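Local atomic coordinates of glucosamine-6-phosphate deaminase (Thermotoga maritima, PDB entry 1J5X), a protein that is an alpha/beta protein of the SIS-domain family, built around two parallel beta sheets with helices packed against them. Residues 64-69 with 166-171; 71-76 with 304-309; 215-220 with 228-233. All coordinates share one frame; numbering follows the deposited sequence.

In the fold
Contacts 1 and 2 share helix 62-78, with their centres about 9 Å apart, and they touch where Leu168 and Leu169 meet Ala308 and Phe309. Contact 3 lies about 15 Å from contact 1 and 16 Å from contact 2, measured between centres, between strand 214-218, the first of the second parallel sheet along the chain, and helix 222-238, which packs on it. The segments of contacts 1 and 2 alternate along the chain; contact 3 follows contact 1 and lies within the long span that contact 2 closes. Contact 1 joins two helices of the SIS domain, while contact 2 and the Asn65–Glu229 pair bring elements of the two sheets together.

Contact 1 (64-69 with 166-171); sequences YNLALT and MILLSL
The backbone oxygen Asn65 O is gripped twice by Thr69, a residue that also reaches across to Leu168. Thr69 OG1 donates to Asn65 O at 2.8 Å and Thr69 N does so at 3.0 Å, the two arriving from opposite faces of the carbonyl plane. With OG1 turned back beside its own backbone N (chi1 -53°), the methyl CG2 is left pointing at the other helix, where it sits 3.7 Å from Leu168 CD2, the two side chains lying nearly square to each other. The rest of the interface is carried by Leu66, whose two methyls split between two partners. Its CD1 touches Leu168 CB at 3.7 Å, the leucine side chains running antiparallel alongside one another, while its CD2 meets Ile167 CG2, also at 3.7 Å, in a crossing close to perpendicular. No hydrogen bond crosses between the helices; the seam is buried and apolar. The axes of segments 64-69 and 166-171 come within 10.4 Å, their N-to-C directions 24° apart. Phe107 of strand 102-107 touches both Leu66 and Ile167, consistent with helices 62-78 and 162-179 lying side by side on one face of a parallel sheet, as expected of the layered alpha/beta fold of a SIS domain.

Contact 2 (71-76 with 304-309); sequences SYYFER and DWKSAF
Arg76 lays its guanidinium flat on the indole of Trp305, the planes inclined by 12° and the centres 3.5 Å apart. Trp305 NE1 sits over the middle of the guanidinium, 3.1 Å from Arg76 CZ, while Arg76 NH2 comes down toward the rim of the indole, 3.4 Å from Trp305 CZ2. This is a cation-pi stack over the five-membered ring; the indole N-H and the guanidinium are both donors, and no hydrogen bond passes between them. The arginine chain leaves the helix extended and bends at chi3 (-56°), which swings the flat group onto the ring. Beside the stack, Tyr73 brings the edge of its ring to Trp305 CB, with Tyr73 CE1 4.1 Å away, and its hydroxyl OH rests 3.5 Å from Lys306 CG.

A water bridges Tyr73 and Lys306 at their polar ends: it donates to Tyr73 OH at 2.6 Å and accepts from Lys306 NZ. Tyr73 OH is also hydrogen-bonded to Asp176, so the phenol oxygen has two polar partners. On the other segment, Asp304 OD1 accepts from Lys306 N at 3.1 Å, an Asx turn that shapes the start of the 3-10 segment; a long salt bridge from Lys306 NZ reaches the same oxygen.

Farther out, a salt bridge from Arg76 NE to Glu222 OE2 probably helps fix the rotation of the guanidinium, and Phe223 meets the indole of Trp305 edge-to-face. Glu222 and Phe223 belong to helix 222-238 and Asp176 to helix 162-179, while Phe186 of helix 184-205 touches both Tyr73 and Lys306. The loop between strand 289-293 and helix 313-326 is therefore set against helix 62-78 with these three helices around it.

Contact 3 (215-220 with 228-233); sequences FVFLGM and LESALK
Phe217 of strand 214-218 packs against Ser230 and Ala231 of helix 222-238, within a beta-alpha-beta unit that runs on into strand 241-245. The first interaction is CH-pi: Ser230 CB stands over one face of the phenyl ring, 3.8 Å from its centroid and 24° off the normal. It is displaced toward the rim, so that its nearest ring atom is Phe217 CD1 at 3.4 Å. Apolar touching makes up the second kind. Phe217 CD2 lies 3.6 Å from Ala231 CA and 3.8 Å from Ala231 CB, bringing the ring close to the helix backbone itself. With CG beside Phe217's own backbone N (chi1 -63°), the phenyl is directed at this small-residue patch, which is buried, and Ala315 of helix 313-326 touches both Phe217 and Ser230.

No hydrogen bond crosses between strand and helix; the polar groups of the helix have partners of their own. Ser230 OG is hydrogen-bonded to Val226 O one turn back, while its CB faces the ring. On another side of the helix Lys233 NZ is hydrogen-bonded to Ser62 OG and Met160 O. It also forms a salt bridge with Glu229 OE2, met from above the carboxylate plane, 40° out of it.

Contact 1 (64-69 with 166-171)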
loop_
_atom_site.group_PDB
_atom_site.type_symbol
_atom_site.label_atom_id
_atom_site.label_comp_id
_atom_site.label_asym_id
_atom_site.label_seq_id
_atom_site.Cartn_x
_atom_site.Cartn_y
_atom_site.Cartn_z
ATOM N N TYR A 64 6.416 3.017 4.199
ATOM C CA TYR A 64 6.219 2.333 5.476
ATOM C C TYR A 64 4.936 1.558 5.310
ATOM O O TYR A 64 4.801 0.435 5.818
ATOM C CB TYR A 64 6.076 3.320 6.658
ATOM C CG TYR A 64 5.475 2.673 7.899
ATOM C CD1 TYR A 64 6.225 1.775 8.678
ATOM C CD2 TYR A 64 4.104 2.884 8.198
ATOM C CE1 TYR A 64 5.641 1.052 9.740
ATOM C CE2 TYR A 64 3.484 2.139 9.281
ATOM C CZ TYR A 64 4.273 1.224 10.015
ATOM O OH TYR A 64 3.686 0.387 10.960
ATOM N N ASN A 65 3.937 2.164 4.668
ATOM C CA ASN A 65 2.692 1.397 4.487
ATOM C C ASN A 65 2.912 0.138 3.666
ATOM O O ASN A 65 2.243 -0.900 3.899
ATOM C CB ASN A 65 1.603 2.269 3.826
ATOM C CG ASN A 65 1.218 3.451 4.715
ATOM O OD1 ASN A 65 1.197 3.347 5.946
ATOM N ND2 ASN A 65 0.886 4.562 4.094
ATOM N N LEU A 66 3.826 0.214 2.705
ATOM C CA LEU A 66 4.167 -0.889 1.841
ATOM C C LEU A 66 4.857 -1.958 2.722
ATOM O O LEU A 66 4.501 -3.157 2.680
ATOM C CB LEU A 66 5.109 -0.371 0.763
ATOM C CG LEU A 66 5.650 -1.358 -0.257
ATOM C CD1 LEU A 66 4.529 -2.095 -0.888
ATOM C CD2 LEU A 66 6.517 -0.583 -1.344
ATOM N N ALA A 67 5.800 -1.520 3.558
ATOM C CA ALA A 67 6.562 -2.402 4.483
ATOM C C ALA A 67 5.590 -3.122 5.426
ATOM O O ALA A 67 5.714 -4.312 5.675
ATOM C CB ALA A 67 7.557 -1.559 5.341
ATOM N N LEU A 68 4.612 -2.391 5.944
ATOM C CA LEU A 68 3.631 -2.998 6.834
ATOM C C LEU A 68 2.836 -4.079 6.087
ATOM O O LEU A 68 2.716 -5.222 6.571
ATOM C CB LEU A 68 2.664 -1.947 7.359
ATOM C CG LEU A 68 1.562 -2.479 8.254
ATOM C CD1 LEU A 68 2.155 -3.093 9.550
ATOM C CD2 LEU A 68 0.648 -1.297 8.639
ATOM N N THR A 69 2.323 -3.728 4.911
ATOM C CA THR A 69 1.530 -4.677 4.128
ATOM C C THR A 69 2.308 -5.947 3.799
ATOM O O THR A 69 1.802 -7.060 4.017
ATOM C CB THR A 69 1.041 -4.032 2.831
ATOM O OG1 THR A 69 0.360 -2.799 3.169
ATOM C CG2 THR A 69 -0.006 -5.000 2.121
HETATM N N MSE A 166 3.127 -2.264 -7.701
HETATM C CA MSE A 166 4.106 -3.111 -8.328
HETATM C C MSE A 166 5.185 -3.677 -7.420
HETATM O O MSE A 166 5.615 -4.822 -7.588
HETATM C CB MSE A 166 4.719 -2.369 -9.591
HETATM C CG MSE A 166 3.616 -2.042 -10.540
HETATM SE SE MSE A 166 4.457 -0.864 -11.997
HETATM C CE MSE A 166 2.975 -0.953 -13.230
ATOM N N ILE A 167 5.643 -2.917 -6.423
ATOM C CA ILE A 167 6.669 -3.467 -5.555
ATOM C C ILE A 167 5.939 -4.520 -4.653
ATOM O O ILE A 167 6.479 -5.598 -4.404
ATOM C CB ILE A 167 7.316 -2.363 -4.667
ATOM C CG1 ILE A 167 8.228 -1.460 -5.584
ATOM C CG2 ILE A 167 8.212 -3.008 -3.555
ATOM C CD1 ILE A 167 8.621 -0.171 -4.906
ATOM N N LEU A 168 4.736 -4.197 -4.232
ATOM C CA LEU A 168 3.978 -5.148 -3.354
ATOM C C LEU A 168 3.761 -6.486 -4.111
ATOM O O LEU A 168 4.057 -7.572 -3.573
ATOM C CB LEU A 168 2.666 -4.501 -2.918
ATOM C CG LEU A 168 1.803 -5.378 -1.986
ATOM C CD1 LEU A 168 2.647 -5.844 -0.780
ATOM C CD2 LEU A 168 0.554 -4.634 -1.558
ATOM N N LEU A 169 3.297 -6.377 -5.335
ATOM C CA LEU A 169 3.099 -7.571 -6.155
ATOM C C LEU A 169 4.385 -8.357 -6.232
ATOM O O LEU A 169 4.418 -9.601 -6.058
ATOM C CB LEU A 169 2.689 -7.164 -7.545
ATOM C CG LEU A 169 2.845 -8.230 -8.631
ATOM C CD1 LEU A 169 1.873 -9.394 -8.297
ATOM C CD2 LEU A 169 2.431 -7.633 -9.967
ATOM N N SER A 170 5.488 -7.668 -6.513
ATOM C CA SER A 170 6.751 -8.386 -6.630
ATOM C C SER A 170 7.200 -9.126 -5.367
ATOM O O SER A 170 7.682 -10.277 -5.448
ATOM C CB SER A 170 7.914 -7.413 -7.043
ATOM O OG SER A 170 7.549 -6.676 -8.201
ATOM N N LEU A 171 7.068 -8.488 -4.208
ATOM C CA LEU A 171 7.528 -9.096 -2.981
ATOM C C LEU A 171 6.531 -10.184 -2.552
ATOM O O LEU A 171 6.985 -11.133 -1.989
ATOM C CB LEU A 171 7.710 -8.052 -1.855
ATOM C CG LEU A 171 8.721 -6.941 -2.195
ATOM C CD1 LEU A 171 8.851 -5.958 -1.009
ATOM C CD2 LEU A 171 10.022 -7.564 -2.554
#

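Contact 2 (71-76 with 304-309)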
loop_
_atom_site.group_PDB
_atom_site.type_symbol
_atom_site.label_atom_id
_atom_site.label_comp_id
_atom_site.label_asym_id
_atom_site.label_seq_id
_atom_site.Cartn_x
_atom_site.Cartn_y
_atom_site.Cartn_z
ATOM N N SER A 71 4.964 -7.119 5.361
ATOM C CA SER A 71 5.378 -7.811 6.599
ATOM C C SER A 71 4.264 -8.831 6.998
ATOM O O SER A 71 4.552 -9.992 7.395
ATOM C CB SER A 71 5.634 -6.823 7.762
ATOM O OG SER A 71 4.469 -6.188 8.269
ATOM N N TYR A 72 3.012 -8.420 6.882
ATOM C CA TYR A 72 1.924 -9.375 7.240
ATOM C C TYR A 72 2.007 -10.586 6.303
ATOM O O TYR A 72 1.916 -11.749 6.727
ATOM C CB TYR A 72 0.514 -8.812 7.030
ATOM C CG TYR A 72 -0.015 -7.847 8.064
ATOM C CD1 TYR A 72 -0.516 -8.300 9.269
ATOM C CD2 TYR A 72 -0.044 -6.492 7.810
ATOM C CE1 TYR A 72 -1.035 -7.417 10.215
ATOM C CE2 TYR A 72 -0.549 -5.613 8.711
ATOM C CZ TYR A 72 -1.049 -6.070 9.921
ATOM O OH TYR A 72 -1.579 -5.182 10.827
ATOM N N TYR A 73 2.120 -10.324 4.999
ATOM C CA TYR A 73 2.148 -11.422 4.033
ATOM C C TYR A 73 3.332 -12.368 4.205
ATOM O O TYR A 73 3.199 -13.608 4.070
ATOM C CB TYR A 73 2.112 -10.861 2.617
ATOM C CG TYR A 73 1.681 -11.876 1.571
ATOM C CD1 TYR A 73 0.368 -12.342 1.521
ATOM C CD2 TYR A 73 2.593 -12.397 0.668
ATOM C CE1 TYR A 73 -0.028 -13.312 0.593
ATOM C CE2 TYR A 73 2.211 -13.355 -0.273
ATOM C CZ TYR A 73 0.903 -13.825 -0.308
ATOM O OH TYR A 73 0.530 -14.833 -1.174
ATOM N N PHE A 74 4.510 -11.811 4.440
ATOM C CA PHE A 74 5.685 -12.668 4.678
ATOM C C PHE A 74 5.524 -13.586 5.880
ATOM O O PHE A 74 5.863 -14.784 5.825
ATOM C CB PHE A 74 6.950 -11.840 4.906
ATOM C CG PHE A 74 7.772 -11.719 3.678
ATOM C CD1 PHE A 74 7.263 -11.062 2.565
ATOM C CD2 PHE A 74 9.079 -12.231 3.638
ATOM C CE1 PHE A 74 8.035 -10.907 1.431
ATOM C CE2 PHE A 74 9.869 -12.086 2.500
ATOM C CZ PHE A 74 9.357 -11.430 1.400
ATOM N N GLU A 75 5.022 -13.036 6.967
ATOM C CA GLU A 75 4.798 -13.851 8.149
ATOM C C GLU A 75 3.743 -14.914 7.806
ATOM O O GLU A 75 3.867 -16.072 8.221
ATOM C CB GLU A 75 4.251 -13.017 9.308
ATOM C CG GLU A 75 3.995 -13.860 10.532
ATOM C CD GLU A 75 3.562 -13.073 11.804
ATOM O OE1 GLU A 75 2.852 -12.053 11.706
ATOM O OE2 GLU A 75 3.926 -13.522 12.913
ATOM N N ARG A 76 2.734 -14.524 7.059
ATOM C CA ARG A 76 1.639 -15.452 6.695
ATOM C C ARG A 76 2.123 -16.615 5.816
ATOM O O ARG A 76 1.820 -17.804 6.071
ATOM C CB ARG A 76 0.532 -14.687 5.940
ATOM C CG ARG A 76 -0.703 -15.551 5.578
ATOM C CD ARG A 76 -1.788 -14.807 4.823
ATOM N NE ARG A 76 -2.278 -13.604 5.524
ATOM C CZ ARG A 76 -3.089 -13.612 6.578
ATOM N NH1 ARG A 76 -3.528 -14.777 7.087
ATOM N NH2 ARG A 76 -3.472 -12.456 7.152
ATOM N N ASP A 304 -9.117 -12.885 -1.369
ATOM C CA ASP A 304 -7.942 -13.572 -0.842
ATOM C C ASP A 304 -6.841 -12.511 -0.694
ATOM O O ASP A 304 -6.837 -11.521 -1.457
ATOM C CB ASP A 304 -7.443 -14.611 -1.814
ATOM C CG ASP A 304 -6.206 -15.258 -1.332
ATOM O OD1 ASP A 304 -5.180 -15.050 -1.998
ATOM O OD2 ASP A 304 -6.251 -15.927 -0.248
ATOM N N TRP A 305 -5.920 -12.779 0.211
ATOM C CA TRP A 305 -4.833 -11.820 0.540
ATOM C C TRP A 305 -3.985 -11.398 -0.647
ATOM O O TRP A 305 -3.454 -10.285 -0.638
ATOM C CB TRP A 305 -3.896 -12.391 1.609
ATOM C CG TRP A 305 -4.669 -12.773 2.880
ATOM C CD1 TRP A 305 -4.785 -14.034 3.428
ATOM C CD2 TRP A 305 -5.374 -11.885 3.754
ATOM N NE1 TRP A 305 -5.515 -13.981 4.606
ATOM C CE2 TRP A 305 -5.890 -12.673 4.831
ATOM C CE3 TRP A 305 -5.636 -10.503 3.743
ATOM C CZ2 TRP A 305 -6.640 -12.111 5.892
ATOM C CZ3 TRP A 305 -6.393 -9.956 4.798
ATOM C CH2 TRP A 305 -6.880 -10.773 5.867
ATOM N N LYS A 306 -3.843 -12.283 -1.636
ATOM C CA LYS A 306 -3.039 -11.962 -2.820
ATOM C C LYS A 306 -3.557 -10.717 -3.567
ATOM O O LYS A 306 -2.803 -10.093 -4.306
ATOM C CB LYS A 306 -3.024 -13.153 -3.815
ATOM C CG LYS A 306 -2.070 -14.314 -3.409
ATOM C CD LYS A 306 -2.022 -15.361 -4.580
ATOM C CE LYS A 306 -1.410 -16.711 -4.091
ATOM N NZ LYS A 306 -2.082 -17.283 -2.906
ATOM N N SER A 307 -4.836 -10.376 -3.421
ATOM C CA SER A 307 -5.357 -9.207 -4.144
ATOM C C SER A 307 -4.823 -7.871 -3.531
ATOM O O SER A 307 -5.159 -6.803 -4.036
ATOM C CB SER A 307 -6.910 -9.175 -4.071
ATOM O OG SER A 307 -7.316 -9.103 -2.707
ATOM N N ALA A 308 -4.062 -7.946 -2.451
ATOM C CA ALA A 308 -3.569 -6.733 -1.791
ATOM C C ALA A 308 -2.879 -5.780 -2.751
ATOM O O ALA A 308 -3.071 -4.562 -2.605
ATOM C CB ALA A 308 -2.625 -7.072 -0.613
ATOM N N PHE A 309 -2.146 -6.312 -3.742
ATOM C CA PHE A 309 -1.421 -5.433 -4.655
ATOM C C PHE A 309 -2.311 -4.594 -5.606
ATOM O O PHE A 309 -1.833 -3.648 -6.273
ATOM C CB PHE A 309 -0.368 -6.214 -5.412
ATOM C CG PHE A 309 -0.926 -7.072 -6.520
ATOM C CD1 PHE A 309 -1.359 -8.378 -6.243
ATOM C CD2 PHE A 309 -1.055 -6.565 -7.836
ATOM C CE1 PHE A 309 -1.913 -9.154 -7.274
ATOM C CE2 PHE A 309 -1.596 -7.321 -8.855
ATOM C CZ PHE A 309 -2.036 -8.634 -8.587
HETATM O O HOH W 1 -1.384 -16.480 -0.510
#

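Contact 3 (215-220 with 228-233)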
loop_
_atom_site.group_PDB
_atom_site.type_symbol
_atom_site.label_atom_id
_atom_site.label_comp_id
_atom_site.label_asym_id
_atom_site.label_seq_id
_atom_site.Cartn_x
_atom_site.Cartn_y
_atom_site.Cartn_z
ATOM N N PHE A 215 -13.118 10.635 4.863
ATOM C CA PHE A 215 -12.924 9.293 4.280
ATOM C C PHE A 215 -12.369 8.325 5.340
ATOM O O PHE A 215 -11.389 8.659 6.039
ATOM C CB PHE A 215 -11.923 9.352 3.140
ATOM C CG PHE A 215 -12.349 10.206 1.963
ATOM C CD1 PHE A 215 -13.667 10.650 1.837
ATOM C CD2 PHE A 215 -11.439 10.532 0.999
ATOM C CE1 PHE A 215 -14.032 11.429 0.723
ATOM C CE2 PHE A 215 -11.782 11.306 -0.128
ATOM C CZ PHE A 215 -13.082 11.754 -0.252
ATOM N N VAL A 216 -12.933 7.111 5.387
ATOM C CA VAL A 216 -12.524 6.087 6.360
ATOM C C VAL A 216 -12.211 4.833 5.534
ATOM O O VAL A 216 -13.018 4.475 4.656
ATOM C CB VAL A 216 -13.687 5.821 7.320
ATOM C CG1 VAL A 216 -13.395 4.645 8.263
ATOM C CG2 VAL A 216 -14.004 7.118 8.134
ATOM N N PHE A 217 -11.044 4.222 5.760
ATOM C CA PHE A 217 -10.616 3.014 5.039
ATOM C C PHE A 217 -10.498 1.869 6.036
ATOM O O PHE A 217 -9.731 1.941 6.998
ATOM C CB PHE A 217 -9.315 3.359 4.325
ATOM C CG PHE A 217 -9.512 4.441 3.292
ATOM C CD1 PHE A 217 -9.998 4.093 2.046
ATOM C CD2 PHE A 217 -9.259 5.798 3.582
ATOM C CE1 PHE A 217 -10.233 5.057 1.041
ATOM C CE2 PHE A 217 -9.495 6.797 2.599
ATOM C CZ PHE A 217 -9.972 6.422 1.327
ATOM N N LEU A 218 -11.275 0.798 5.822
ATOM C CA LEU A 218 -11.303 -0.306 6.772
ATOM C C LEU A 218 -10.803 -1.591 6.151
ATOM O O LEU A 218 -11.172 -1.889 5.025
ATOM C CB LEU A 218 -12.752 -0.520 7.251
ATOM C CG LEU A 218 -13.513 0.635 7.927
ATOM C CD1 LEU A 218 -14.879 0.081 8.505
ATOM C CD2 LEU A 218 -12.640 1.159 9.127
ATOM N N GLY A 219 -9.970 -2.325 6.866
ATOM C CA GLY A 219 -9.507 -3.620 6.335
ATOM C C GLY A 219 -8.678 -4.315 7.399
ATOM O O GLY A 219 -8.098 -3.644 8.262
HETATM N N MSE A 220 -8.616 -5.650 7.363
HETATM C CA MSE A 220 -7.804 -6.375 8.328
HETATM C C MSE A 220 -6.478 -6.864 7.763
HETATM O O MSE A 220 -6.382 -7.164 6.565
HETATM C CB MSE A 220 -8.549 -7.646 8.832
HETATM C CG MSE A 220 -9.823 -7.256 9.576
HETATM SE SE MSE A 220 -10.581 -9.033 10.161
HETATM C CE MSE A 220 -11.864 -8.391 11.590
ATOM N N LEU A 228 -4.255 1.859 5.234
ATOM C CA LEU A 228 -3.405 2.980 5.648
ATOM C C LEU A 228 -2.904 3.727 4.436
ATOM O O LEU A 228 -2.892 4.990 4.413
ATOM C CB LEU A 228 -2.178 2.526 6.421
ATOM C CG LEU A 228 -2.154 2.700 7.921
ATOM C CD1 LEU A 228 -0.669 2.434 8.307
ATOM C CD2 LEU A 228 -2.638 4.124 8.449
ATOM N N GLU A 229 -2.458 2.964 3.427
ATOM C CA GLU A 229 -1.968 3.547 2.200
ATOM C C GLU A 229 -3.150 4.299 1.508
ATOM O O GLU A 229 -2.964 5.436 1.023
ATOM C CB GLU A 229 -1.405 2.458 1.255
ATOM C CG GLU A 229 -0.969 2.939 -0.162
ATOM C CD GLU A 229 0.158 3.998 -0.179
ATOM O OE1 GLU A 229 0.625 4.399 0.914
ATOM O OE2 GLU A 229 0.552 4.391 -1.289
ATOM N N SER A 230 -4.355 3.719 1.554
ATOM C CA SER A 230 -5.498 4.397 0.905
ATOM C C SER A 230 -5.730 5.803 1.543
ATOM O O SER A 230 -5.917 6.830 0.843
ATOM C CB SER A 230 -6.738 3.564 1.076
ATOM O OG SER A 230 -6.613 2.392 0.255
ATOM N N ALA A 231 -5.722 5.851 2.856
ATOM C CA ALA A 231 -5.930 7.137 3.516
ATOM C C ALA A 231 -4.869 8.128 3.127
ATOM O O ALA A 231 -5.167 9.307 2.857
ATOM C CB ALA A 231 -5.990 6.936 5.061
ATOM N N LEU A 232 -3.628 7.673 3.009
ATOM C CA LEU A 232 -2.566 8.603 2.689
ATOM C C LEU A 232 -2.738 9.166 1.271
ATOM O O LEU A 232 -2.439 10.363 0.990
ATOM C CB LEU A 232 -1.197 7.902 2.845
ATOM C CG LEU A 232 -0.005 8.747 2.409
ATOM C CD1 LEU A 232 0.021 9.932 3.359
ATOM C CD2 LEU A 232 1.334 8.026 2.523
ATOM N N LYS A 233 -3.201 8.324 0.338
ATOM C CA LYS A 233 -3.405 8.833 -1.030
ATOM C C LYS A 233 -4.441 9.944 -1.027
ATOM O O LYS A 233 -4.265 10.951 -1.732
ATOM C CB LYS A 233 -3.888 7.720 -1.979
ATOM C CG LYS A 233 -3.049 6.442 -2.049
ATOM C CD LYS A 233 -1.646 6.618 -2.611
ATOM C CE LYS A 233 -0.629 7.251 -1.577
ATOM N NZ LYS A 233 0.807 6.840 -1.878
#